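Local coordinates for protein teicoplanin pseudoaglycone deacetylases Orf2 (Actinoplanes teichomyceticus, PDB 3DFF) that removes the acetyl group from the teicoplanin pseudoaglycone as a zinc-dependent deacetylase of the PIG-L family, a step in the biosynthesis of this lipoglycopeptide antibiotic, at the zinc ion site. Sequence-based numbering; all coordinates share one arbitrary frame.

The zinc ion site. Residues 15-16, 18-19, 163-164, 187, 190. With ZN (zinc ion), chain B.
Two histidines and a carboxylate hold the zinc ion in the PIG-L metal site, whose PHxDD motif runs from Pro15 to Asp19. His16 ND1 lies 2.1 Å from ZN, its ring placed beside its own backbone N (chi1 -59°), and His164, from helix 162-178, binds through NE2. Asp19, the first residue of helix 19-33, grips unequally: OD2 is 2.1 Å and OD1 2.6 Å from ZN. As modelled, two waters join the protein ligands in a distorted six-coordinate shell. The protein side is tightly packed. Pro15 CG lies 3.5 Å above the centre of the His164 ring; Pro15 CB sits more loosely, 4.1 Å above one His16 face and offset toward its rim. Each imidazole is fixed in rotation by a hydrogen bond from its far nitrogen to a carboxylate: Asp163 OD2 accepts from His16 NE2 almost straight (170° at H), and Asp187 OD1 from His164 ND1, both in the ring plane and through anti lone pairs. These carboxylates may make the rings stronger donors to zinc. The backbone N-H of His16 gives a bent hydrogen bond (134° at H) to the anti lone pair of Asp19 OD2, so ZN and backbone both grip this oxygen. On the looser side, the metal is bound by waters. Water 1 lies 2.6 Å from Asp18 OD1, which stays 4.1 Å from ZN, while water 2 meets Tyr190 OH in the plane of the phenol ring. Asp18 is placed to act as general base on a zinc-bound water, the likely nucleophile; here the enzyme deacetylates the teicoplanin pseudoaglycone.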
# COMPACT_ATOMS: atom_id res chain seq x y z
N PRO A 15 -0.74 -1.18 2.47
CA PRO A 15 -1.33 -2.53 2.37
C PRO A 15 -0.26 -3.59 2.27
O PRO A 15 -0.27 -4.54 3.07
CB PRO A 15 -2.18 -2.47 1.08
CG PRO A 15 -2.22 -1.07 0.68
CD PRO A 15 -1.08 -0.32 1.33
N HIS A 16 0.66 -3.44 1.32
CA HIS A 16 1.68 -4.45 1.05
C HIS A 16 3.07 -3.88 1.20
O HIS A 16 3.24 -2.66 1.31
CB HIS A 16 1.57 -4.98 -0.39
CG HIS A 16 0.26 -5.59 -0.70
ND1 HIS A 16 -0.57 -5.11 -1.70
CD2 HIS A 16 -0.38 -6.66 -0.16
CE1 HIS A 16 -1.65 -5.87 -1.76
NE2 HIS A 16 -1.57 -6.80 -0.83
N ASP A 18 5.70 -2.55 -0.23
CA ASP A 18 6.12 -1.77 -1.41
C ASP A 18 5.22 -0.56 -1.65
O ASP A 18 5.66 0.43 -2.22
CB ASP A 18 6.23 -2.59 -2.70
CG ASP A 18 4.91 -3.32 -3.08
OD1 ASP A 18 3.86 -3.14 -2.43
OD2 ASP A 18 4.96 -4.11 -4.04
N ASP A 19 3.96 -0.62 -1.24
CA ASP A 19 2.98 0.36 -1.72
C ASP A 19 3.28 1.77 -1.24
O ASP A 19 3.18 2.72 -2.02
CB ASP A 19 1.54 -0.03 -1.32
CG ASP A 19 1.03 -1.24 -2.06
OD1 ASP A 19 1.00 -1.23 -3.31
OD2 ASP A 19 0.64 -2.21 -1.40
N ASP A 163 -6.88 -6.14 -0.79
CA ASP A 163 -6.04 -5.83 0.36
C ASP A 163 -5.90 -4.32 0.51
O ASP A 163 -5.77 -3.81 1.64
CB ASP A 163 -4.65 -6.44 0.20
CG ASP A 163 -4.65 -7.97 0.35
OD1 ASP A 163 -5.63 -8.53 0.87
OD2 ASP A 163 -3.63 -8.60 -0.02
N HIS A 164 -5.88 -3.60 -0.61
CA HIS A 164 -5.82 -2.13 -0.57
C HIS A 164 -7.11 -1.56 -0.04
O HIS A 164 -7.09 -0.62 0.77
CB HIS A 164 -5.52 -1.56 -1.96
CG HIS A 164 -4.09 -1.72 -2.38
ND1 HIS A 164 -3.39 -0.71 -3.01
CD2 HIS A 164 -3.23 -2.76 -2.24
CE1 HIS A 164 -2.15 -1.13 -3.23
NE2 HIS A 164 -2.03 -2.37 -2.79
N ASP A 187 -2.57 5.50 -5.49
CA ASP A 187 -1.83 4.22 -5.58
C ASP A 187 -1.00 4.21 -6.86
O ASP A 187 -1.56 4.35 -7.94
CB ASP A 187 -2.77 3.00 -5.59
CG ASP A 187 -3.76 3.01 -4.46
OD1 ASP A 187 -3.73 2.03 -3.66
OD2 ASP A 187 -4.59 3.95 -4.36
N TYR A 190 -0.55 1.81 -10.08
CA TYR A 190 -1.95 1.53 -10.46
C TYR A 190 -2.63 2.68 -11.17
O TYR A 190 -3.39 2.50 -12.12
CB TYR A 190 -2.79 1.26 -9.22
CG TYR A 190 -2.66 -0.10 -8.58
CD1 TYR A 190 -3.31 -1.21 -9.11
CD2 TYR A 190 -1.92 -0.26 -7.41
CE1 TYR A 190 -3.22 -2.46 -8.50
CE2 TYR A 190 -1.82 -1.50 -6.78
CZ TYR A 190 -2.48 -2.59 -7.33
OH TYR A 190 -2.39 -3.81 -6.72
ZN ZN B . -0.19 -3.45 -2.92
O HOH W 1 1.73 -4.13 -3.44
O HOH W 2 -0.90 -4.21 -4.63